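Local coordinates for cellulosomal scaffoldin adaptor protein B (Acetivibrio cellulolyticus, PDB 3FNK), which serves as an adaptor scaffoldin in the bacterial cellulosome, this piece being its second type II cohesin, a dockerin-binding module, at residues Val44-Tyr48 and Thr134-Ser140; Pro50-Gln54 and Lys131-Val135; Asp80-Gln86 and Leu98-Ala104. Numbering follows the deposited sequence.

Contact 1 of 3, residues Val44-Tyr48 and Thr134-Ser140; sequences VNIKY and TVVFEDS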
loop_
_atom_site.group_PDB
_atom_site.type_symbol
_atom_site.label_atom_id
_atom_site.label_comp_id
_atom_site.label_asym_id
_atom_site.label_seq_id
_atom_site.Cartn_x
_atom_site.Cartn_y
_atom_site.Cartn_z
ATOM N N VAL A 44 -3.194 2.699 4.704
ATOM C CA VAL A 44 -4.007 1.715 3.955
ATOM C C VAL A 44 -4.236 0.448 4.729
ATOM O O VAL A 44 -3.358 -0.005 5.435
ATOM C CB VAL A 44 -3.366 1.326 2.593
ATOM C CG1 VAL A 44 -3.314 2.525 1.677
ATOM C CG2 VAL A 44 -1.976 0.723 2.777
ATOM N N ASN A 45 -5.413 -0.136 4.548
ATOM C CA ASN A 45 -5.803 -1.370 5.218
ATOM C C ASN A 45 -5.989 -2.438 4.115
ATOM O O ASN A 45 -6.745 -2.230 3.148
ATOM C CB ASN A 45 -7.096 -1.128 5.983
ATOM C CG ASN A 45 -7.380 -2.204 6.998
ATOM O OD1 ASN A 45 -6.644 -2.364 7.979
ATOM N ND2 ASN A 45 -8.470 -2.951 6.785
ATOM N N ILE A 46 -5.258 -3.535 4.237
ATOM C CA ILE A 46 -5.144 -4.533 3.196
ATOM C C ILE A 46 -5.687 -5.860 3.734
ATOM O O ILE A 46 -5.372 -6.259 4.882
ATOM C CB ILE A 46 -3.678 -4.640 2.728
ATOM C CG1 ILE A 46 -3.254 -3.340 2.070
ATOM C CG2 ILE A 46 -3.478 -5.796 1.751
ATOM C CD1 ILE A 46 -1.806 -3.294 1.720
ATOM N N LYS A 47 -6.528 -6.519 2.930
ATOM C CA LYS A 47 -7.126 -7.792 3.308
ATOM C C LYS A 47 -6.618 -8.882 2.383
ATOM O O LYS A 47 -6.575 -8.699 1.163
ATOM C CB LYS A 47 -8.646 -7.685 3.256
ATOM C CG LYS A 47 -9.385 -8.908 3.820
ATOM C CD LYS A 47 -9.503 -8.895 5.338
ATOM C CE LYS A 47 -9.892 -10.288 5.879
ATOM N NZ LYS A 47 -8.962 -11.368 5.409
ATOM N N TYR A 48 -6.174 -9.995 2.962
ATOM C CA TYR A 48 -5.725 -11.144 2.163
ATOM C C TYR A 48 -6.110 -12.444 2.852
ATOM O O TYR A 48 -6.567 -12.432 4.019
ATOM C CB TYR A 48 -4.221 -11.097 1.930
ATOM C CG TYR A 48 -3.406 -11.208 3.225
ATOM C CD1 TYR A 48 -2.739 -12.412 3.568
ATOM C CD2 TYR A 48 -3.312 -10.126 4.113
ATOM C CE1 TYR A 48 -1.996 -12.518 4.764
ATOM C CE2 TYR A 48 -2.578 -10.224 5.300
ATOM C CZ TYR A 48 -1.916 -11.413 5.620
ATOM O OH TYR A 48 -1.197 -11.484 6.800
ATOM N N THR A 134 -7.593 -13.355 -4.024
ATOM C CA THR A 134 -7.543 -11.894 -4.192
ATOM C C THR A 134 -7.141 -11.127 -2.918
ATOM O O THR A 134 -7.515 -11.478 -1.789
ATOM C CB THR A 134 -8.873 -11.359 -4.699
ATOM O OG1 THR A 134 -9.910 -11.827 -3.830
ATOM C CG2 THR A 134 -9.156 -11.884 -6.105
ATOM N N VAL A 135 -6.372 -10.071 -3.134
ATOM C CA VAL A 135 -6.005 -9.112 -2.102
ATOM C C VAL A 135 -6.799 -7.830 -2.374
ATOM O O VAL A 135 -6.878 -7.398 -3.524
ATOM C CB VAL A 135 -4.492 -8.861 -2.177
ATOM C CG1 VAL A 135 -4.056 -7.726 -1.252
ATOM C CG2 VAL A 135 -3.752 -10.157 -1.840
ATOM N N VAL A 136 -7.399 -7.243 -1.333
ATOM C CA VAL A 136 -8.142 -5.997 -1.486
ATOM C C VAL A 136 -7.730 -4.895 -0.473
ATOM O O VAL A 136 -7.233 -5.205 0.634
ATOM C CB VAL A 136 -9.679 -6.216 -1.450
ATOM C CG1 VAL A 136 -10.144 -7.127 -2.647
ATOM C CG2 VAL A 136 -10.144 -6.787 -0.114
ATOM N N PHE A 137 -7.906 -3.632 -0.890
ATOM C CA PHE A 137 -7.986 -2.507 0.036
ATOM C C PHE A 137 -9.378 -2.587 0.589
ATOM O O PHE A 137 -10.345 -2.722 -0.160
ATOM C CB PHE A 137 -7.784 -1.138 -0.643
ATOM C CG PHE A 137 -6.409 -0.950 -1.248
ATOM C CD1 PHE A 137 -6.231 -1.066 -2.614
ATOM C CD2 PHE A 137 -5.279 -0.729 -0.429
ATOM C CE1 PHE A 137 -4.944 -0.912 -3.195
ATOM C CE2 PHE A 137 -3.998 -0.583 -0.970
ATOM C CZ PHE A 137 -3.835 -0.672 -2.379
ATOM N N GLU A 138 -9.505 -2.481 1.897
ATOM C CA GLU A 138 -10.789 -2.695 2.486
ATOM C C GLU A 138 -10.929 -1.892 3.757
ATOM O O GLU A 138 -10.021 -1.850 4.571
ATOM C CB GLU A 138 -10.897 -4.193 2.779
ATOM C CG GLU A 138 -12.023 -4.572 3.643
ATOM C CD GLU A 138 -12.076 -6.054 3.835
ATOM O OE1 GLU A 138 -12.270 -6.772 2.823
ATOM O OE2 GLU A 138 -11.895 -6.499 4.997
ATOM N N ASP A 139 -12.075 -1.254 3.922
ATOM C CA ASP A 139 -12.265 -0.486 5.136
ATOM C C ASP A 139 -12.182 -1.325 6.390
ATOM O O ASP A 139 -12.352 -2.566 6.380
ATOM C CB ASP A 139 -13.511 0.399 5.116
ATOM C CG ASP A 139 -13.155 1.863 5.168
ATOM O OD1 ASP A 139 -11.945 2.145 5.192
ATOM O OD2 ASP A 139 -14.056 2.717 5.195
ATOM N N SER A 140 -11.817 -0.640 7.468
ATOM C CA SER A 140 -11.629 -1.224 8.781
ATOM C C SER A 140 -12.507 -0.482 9.774
ATOM O O SER A 140 -12.816 0.703 9.560
ATOM C CB SER A 140 -10.162 -1.079 9.191
ATOM O OG SER A 140 -10.028 -1.021 10.597
HETATM O O HOH W 1 -10.922 -4.977 7.541
HETATM O O HOH W 2 -7.131 -2.671 10.451
#
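Val44 opens the contact by resting its CB 4.1 Å from CE2 of Phe137, a branched aliphatic beside a ring on the buried side of the sheet. Asn45 does more: its O accepts a 3.0 Å hydrogen bond from Glu138 N, while its ND2 donates to Glu138 O at 2.9 Å, so a short amide side chain reaches a carbonyl beyond the regular strand pairing. One water links Asp139 O and Glu138 OE2, and a second donates to Asn45 OD1, which is also held by Asn97. Ile46 then faces the core opposite Phe137 as a non-hydrogen-bonded antiparallel pair, with CG2 3.6 Å from Val135 CG1 and CG1 4.1 Å from Phe137 CD2; Met14 packs on both Ile46 and Phe137. Lys47 forms the hydrogen-bonded pair with Val136, Lys47 N to Val136 O at 2.7 Å and Val136 N to Lys47 O at 3.0 Å. Its long chain suits the other, more open face: Lys47 CB lies 3.8 Å from Val136 CG2, and NZ bonds Glu93 O. Tyr48 ends the walk with CB 3.9 Å from Val135 CG2. The short strand 136-137 thus joins strand 39-47 in one sheet of the cohesin beta-sandwich. Chemically, backbone bonds fix the register, Asn45 adds a side-chain bond to Glu138 just past strand 136-137, and apolar side chains seal the inner face.

Contact 2 of 3, residues Pro50-Gln54 and Lys131-Val135; sequences PTVLQ and KATTV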
loop_
_atom_site.group_PDB
_atom_site.type_symbol
_atom_site.label_atom_id
_atom_site.label_comp_id
_atom_site.label_asym_id
_atom_site.label_seq_id
_atom_site.Cartn_x
_atom_site.Cartn_y
_atom_site.Cartn_z
ATOM N N PRO A 50 -5.020 -15.474 4.621
ATOM C CA PRO A 50 -3.822 -15.934 5.317
ATOM C C PRO A 50 -3.619 -17.450 5.127
ATOM O O PRO A 50 -2.458 -17.896 5.051
ATOM C CB PRO A 50 -4.112 -15.603 6.782
ATOM C CG PRO A 50 -5.570 -15.608 6.901
ATOM C CD PRO A 50 -6.136 -15.212 5.553
ATOM N N THR A 51 -4.725 -18.213 5.033
ATOM C CA THR A 51 -4.666 -19.677 4.763
ATOM C C THR A 51 -4.028 -19.948 3.394
ATOM O O THR A 51 -3.474 -21.023 3.170
ATOM C CB THR A 51 -6.065 -20.399 4.873
ATOM O OG1 THR A 51 -6.868 -20.151 3.709
ATOM C CG2 THR A 51 -6.859 -19.965 6.112
ATOM N N VAL A 52 -4.082 -18.950 2.503
ATOM C CA VAL A 52 -3.617 -19.063 1.091
ATOM C C VAL A 52 -2.360 -18.221 0.768
ATOM O O VAL A 52 -1.499 -18.620 -0.049
ATOM C CB VAL A 52 -4.766 -18.644 0.098
ATOM C CG1 VAL A 52 -4.287 -18.613 -1.346
ATOM C CG2 VAL A 52 -6.008 -19.544 0.263
ATOM N N LEU A 53 -2.279 -17.032 1.376
ATOM C CA LEU A 53 -1.097 -16.186 1.189
ATOM C C LEU A 53 -0.493 -15.824 2.551
ATOM O O LEU A 53 -1.233 -15.633 3.517
ATOM C CB LEU A 53 -1.452 -14.901 0.430
ATOM C CG LEU A 53 -1.918 -14.920 -1.038
ATOM C CD1 LEU A 53 -2.794 -13.663 -1.279
ATOM C CD2 LEU A 53 -0.730 -14.941 -2.041
ATOM N N GLN A 54 0.835 -15.743 2.606
ATOM C CA GLN A 54 1.557 -15.275 3.812
ATOM C C GLN A 54 2.342 -13.965 3.573
ATOM O O GLN A 54 3.228 -13.885 2.723
ATOM C CB GLN A 54 2.483 -16.369 4.374
ATOM C CG GLN A 54 3.595 -15.831 5.327
ATOM C CD GLN A 54 4.577 -16.906 5.848
ATOM O OE1 GLN A 54 4.437 -17.401 6.968
ATOM N NE2 GLN A 54 5.591 -17.217 5.055
ATOM N N LYS A 131 -3.923 -21.573 -5.190
ATOM C CA LYS A 131 -5.386 -21.526 -5.200
ATOM C C LYS A 131 -5.850 -20.094 -5.504
ATOM O O LYS A 131 -5.181 -19.127 -5.114
ATOM C CB LYS A 131 -5.922 -21.997 -3.844
ATOM C CG LYS A 131 -7.413 -21.804 -3.632
ATOM C CD LYS A 131 -7.853 -22.373 -2.290
ATOM C CE LYS A 131 -9.362 -22.283 -2.108
ATOM N NZ LYS A 131 -9.792 -22.925 -0.824
ATOM N N ALA A 132 -6.988 -19.966 -6.196
ATOM C CA ALA A 132 -7.513 -18.667 -6.657
ATOM C C ALA A 132 -7.700 -17.685 -5.514
ATOM O O ALA A 132 -8.453 -17.941 -4.571
ATOM C CB ALA A 132 -8.850 -18.844 -7.416
ATOM N N THR A 133 -7.028 -16.546 -5.604
ATOM C CA THR A 133 -7.005 -15.655 -4.447
ATOM C C THR A 133 -6.885 -14.176 -4.798
ATOM O O THR A 133 -6.165 -13.792 -5.726
ATOM C CB THR A 133 -5.901 -16.107 -3.415
ATOM O OG1 THR A 133 -6.220 -15.629 -2.104
ATOM C CG2 THR A 133 -4.508 -15.680 -3.829
ATOM N N THR A 134 -7.593 -13.355 -4.024
ATOM C CA THR A 134 -7.543 -11.894 -4.192
ATOM C C THR A 134 -7.141 -11.127 -2.918
ATOM O O THR A 134 -7.515 -11.478 -1.789
ATOM C CB THR A 134 -8.873 -11.359 -4.699
ATOM O OG1 THR A 134 -9.910 -11.827 -3.830
ATOM C CG2 THR A 134 -9.156 -11.884 -6.105
ATOM N N VAL A 135 -6.372 -10.071 -3.134
ATOM C CA VAL A 135 -6.005 -9.112 -2.102
ATOM C C VAL A 135 -6.799 -7.830 -2.374
ATOM O O VAL A 135 -6.878 -7.398 -3.524
ATOM C CB VAL A 135 -4.492 -8.861 -2.177
ATOM C CG1 VAL A 135 -4.056 -7.726 -1.252
ATOM C CG2 VAL A 135 -3.752 -10.157 -1.840
#
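The two backbones approach without pairing as strands: the nearest CA atoms, those of Val52 and Lys131, are still 7.0 Å apart. Val52 has phi/psi of -112/-37°, the last turn-like residue before Leu53 straightens into strand 53-56. Across from it, Lys131 to Val135 run through a loop whose torsion angles are largely extended, so directions alternate: the CA-to-CB bonds of Lys131 and Thr133 point toward Val52 and Leu53, whereas those of Ala132 and Thr134 point away. The gap is therefore bridged chiefly by side chains, with one main-chain carbonyl, Lys131 O, also touching Val52. Val52 is compact and branched, and fits between two neighbours: its CG1 lies 3.6 Å from Thr133 CB and 3.9 Å from Lys131 O, and its CG2 is 4.2 Å from Lys131 CD. The lysine is stretched out with every chi angle trans, so that its CD methylene lies near the valine and the chain carries the ammonium on toward solvent. Leu53 goes deeper. Leu53 CD1 is 3.7 Å from Thr133 CG2 and also 3.7 Å from Val135 CG2, a single methyl serving two partners. Threonine suits this buried place because its CB and CG2 offer an apolar surface to Val52 and Leu53. Phe125 backs Leu53, and Met14 and Tyr16 lie against Val135, extending the cluster inward. Leu53 belongs to the sheet containing strand 118-127, whereas the loop leads into strand 136-137 of the other; its inward side chains, laid against the start of strand 53-56, close one end of the hydrophobic core of the cohesin beta-sandwich.

Contact 3 of 3, residues Asp80-Gln86 and Leu98-Ala104; sequences DYGPIVQ and LSRSYTA. With EDO (1,2-ethanediol), chain D.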
loop_
_atom_site.group_PDB
_atom_site.type_symbol
_atom_site.label_atom_id
_atom_site.label_comp_id
_atom_site.label_asym_id
_atom_site.label_seq_id
_atom_site.Cartn_x
_atom_site.Cartn_y
_atom_site.Cartn_z
ATOM N N ASP A 80 14.917 14.983 4.943
ATOM C CA ASP A 80 14.581 16.363 5.293
ATOM C C ASP A 80 13.150 16.641 5.746
ATOM O O ASP A 80 12.906 17.618 6.469
ATOM C CB ASP A 80 14.916 17.289 4.129
ATOM C CG ASP A 80 16.408 17.391 3.897
ATOM O OD1 ASP A 80 17.175 16.827 4.721
ATOM O OD2 ASP A 80 16.800 18.010 2.890
ATOM N N TYR A 81 12.201 15.806 5.311
ATOM C CA TYR A 81 10.776 16.061 5.612
ATOM C C TYR A 81 10.284 15.181 6.765
ATOM O O TYR A 81 9.105 15.212 7.147
ATOM C CB TYR A 81 9.938 15.847 4.348
ATOM C CG TYR A 81 10.382 16.656 3.148
ATOM C CD1 TYR A 81 10.131 16.200 1.847
ATOM C CD2 TYR A 81 11.005 17.890 3.303
ATOM C CE1 TYR A 81 10.530 16.920 0.752
ATOM C CE2 TYR A 81 11.408 18.620 2.210
ATOM C CZ TYR A 81 11.163 18.128 0.946
ATOM O OH TYR A 81 11.539 18.856 -0.131
ATOM N N GLY A 82 11.204 14.424 7.351
ATOM C CA GLY A 82 10.926 13.663 8.574
ATOM C C GLY A 82 9.836 12.601 8.405
ATOM O O GLY A 82 8.788 12.675 9.039
ATOM N N PRO A 83 10.073 11.609 7.546
ATOM C CA PRO A 83 9.085 10.516 7.412
ATOM C C PRO A 83 9.017 9.592 8.653
ATOM O O PRO A 83 10.037 9.313 9.296
ATOM C CB PRO A 83 9.584 9.729 6.193
ATOM C CG PRO A 83 11.072 9.995 6.165
ATOM C CD PRO A 83 11.209 11.445 6.638
ATOM N N ILE A 84 7.810 9.198 9.017
ATOM C CA ILE A 84 7.644 8.209 10.047
ATOM C C ILE A 84 6.786 7.083 9.430
ATOM O O ILE A 84 5.872 7.355 8.627
ATOM C CB ILE A 84 7.091 8.894 11.342
ATOM C CG1 ILE A 84 7.091 7.949 12.534
ATOM C CG2 ILE A 84 5.720 9.527 11.118
ATOM C CD1 ILE A 84 6.570 8.628 13.808
ATOM N N VAL A 85 7.116 5.831 9.753
ATOM C CA VAL A 85 6.406 4.686 9.169
ATOM C C VAL A 85 6.041 3.718 10.287
ATOM O O VAL A 85 6.837 3.555 11.234
ATOM C CB VAL A 85 7.294 3.999 8.107
ATOM C CG1 VAL A 85 8.623 3.462 8.711
ATOM C CG2 VAL A 85 6.547 2.923 7.324
ATOM N N GLN A 86 4.860 3.090 10.194
ATOM C CA GLN A 86 4.411 2.095 11.186
ATOM C C GLN A 86 3.530 1.019 10.532
ATOM O O GLN A 86 2.756 1.337 9.619
ATOM C CB GLN A 86 3.622 2.759 12.329
ATOM C CG GLN A 86 3.434 1.864 13.584
ATOM C CD GLN A 86 2.539 2.480 14.667
ATOM O OE1 GLN A 86 2.071 3.624 14.562
ATOM N NE2 GLN A 86 2.309 1.717 15.716
ATOM N N LEU A 98 -0.811 -0.222 7.281
ATOM C CA LEU A 98 0.462 0.422 7.084
ATOM C C LEU A 98 0.241 1.922 6.937
ATOM O O LEU A 98 -0.692 2.368 6.235
ATOM C CB LEU A 98 1.083 -0.021 5.761
ATOM C CG LEU A 98 0.956 -1.466 5.272
ATOM C CD1 LEU A 98 1.399 -1.548 3.824
ATOM C CD2 LEU A 98 1.850 -2.351 6.119
ATOM N N SER A 99 1.129 2.691 7.552
ATOM C CA SER A 99 1.102 4.145 7.460
ATOM C C SER A 99 2.492 4.674 7.344
ATOM O O SER A 99 3.393 4.241 8.054
ATOM C CB SER A 99 0.489 4.777 8.692
ATOM O OG SER A 99 -0.778 4.275 8.945
ATOM N N ARG A 100 2.646 5.643 6.457
ATOM C CA ARG A 100 3.843 6.417 6.356
ATOM C C ARG A 100 3.482 7.853 5.997
ATOM O O ARG A 100 2.726 8.077 5.017
ATOM C CB ARG A 100 4.762 5.789 5.303
ATOM C CG ARG A 100 6.119 6.431 5.241
ATOM C CD ARG A 100 7.095 5.720 4.293
ATOM N NE ARG A 100 8.383 6.424 4.287
ATOM C CZ ARG A 100 9.530 5.966 4.819
ATOM N NH1 ARG A 100 9.574 4.776 5.432
ATOM N NH2 ARG A 100 10.651 6.698 4.723
ATOM N N SER A 101 4.036 8.819 6.746
ATOM C CA SER A 101 3.810 10.252 6.497
ATOM C C SER A 101 5.087 11.089 6.699
ATOM O O SER A 101 5.919 10.740 7.502
ATOM C CB SER A 101 2.781 10.847 7.472
ATOM O OG SER A 101 1.441 10.674 7.054
ATOM N N TYR A 102 5.207 12.200 5.975
ATOM C CA TYR A 102 6.118 13.268 6.354
ATOM C C TYR A 102 5.563 14.016 7.557
ATOM O O TYR A 102 4.340 14.191 7.673
ATOM C CB TYR A 102 6.268 14.227 5.184
ATOM C CG TYR A 102 7.152 13.705 4.059
ATOM C CD1 TYR A 102 6.859 13.993 2.717
ATOM C CD2 TYR A 102 8.267 12.925 4.330
ATOM C CE1 TYR A 102 7.670 13.538 1.683
ATOM C CE2 TYR A 102 9.078 12.441 3.302
ATOM C CZ TYR A 102 8.796 12.781 1.974
ATOM O OH TYR A 102 9.603 12.296 0.955
ATOM N N THR A 103 6.450 14.496 8.431
ATOM C CA THR A 103 6.039 15.265 9.605
ATOM C C THR A 103 6.493 16.732 9.549
ATOM O O THR A 103 5.830 17.611 10.132
ATOM C CB THR A 103 6.589 14.632 10.926
ATOM O OG1 THR A 103 7.990 14.398 10.797
ATOM C CG2 THR A 103 5.883 13.317 11.227
ATOM N N ALA A 104 7.603 16.988 8.855
ATOM C CA ALA A 104 8.139 18.356 8.695
ATOM C C ALA A 104 7.486 19.011 7.451
ATOM O O ALA A 104 8.145 19.226 6.403
ATOM C CB ALA A 104 9.694 18.330 8.558
HETATM C C1 EDO D . -0.326 2.224 11.435
HETATM O O1 EDO D . -0.933 1.827 10.197
HETATM C C2 EDO D . -1.380 2.149 12.513
HETATM O O2 EDO D . -2.166 3.332 12.488
#
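One carbonyl, Tyr81 O, receives two successive amides: Thr103 N at 3.0 Å and Ala104 N at 2.9 Å. Gly82 follows with phi/psi of 62/63°, where glycine fits doubly, because a CB would also clash with Thr103 OG1, the hydroxyl that donates to Gly82 O at 2.6 Å. Tyr81 turns its ring edge toward the face of Tyr102 (centroids 5.1 Å apart, planes at 84°), and Tyr81 CB sits over that same ring in a CH-pi contact. Beyond Pro83 the pairing is a regular antiparallel hairpin: Ile84 N to Ser101 O is 2.9 Å and Ser101 N to Ile84 O 3.0 Å, while Gln86 N to Ser99 O is 2.8 Å and Ser99 N to Gln86 O 3.0 Å. Arg100 stretches past Pro83 and Val85, with NH2 3.5 Å from Pro83 CB and NH1 3.6 Å from Val85 CB, and its NE bonds Leu76 O. Main-chain bonds thus hold the hairpin, while the T-shaped tyrosine pair and a threonine hydroxyl secure its end just before helix 105-111.

In the fold
From the N terminus, strand 39-47 supplies the first half of contact 1, and Pro50-Gln54, just after it, the first half of contact 2. The chain then makes the 83-87/95-102 hairpin, whose strands meet in contact 3 across a short loop. Only after helix 105-111 and strand 118-127 does it return, through Lys131-Val135, to close contact 2 and directly afterwards contact 1; the two share Thr134 and Val135. Contact 3 is therefore nested inside both long loops. Contacts 1 and 3 belong to one sheet, where Val44 N lies 3.0 Å from Leu98 O, whereas contact 2 ties the loop before that sheet's strand 136-137 to strand 53-56 of the other; the centres of contacts 2 and 3 lie about 30 Å apart.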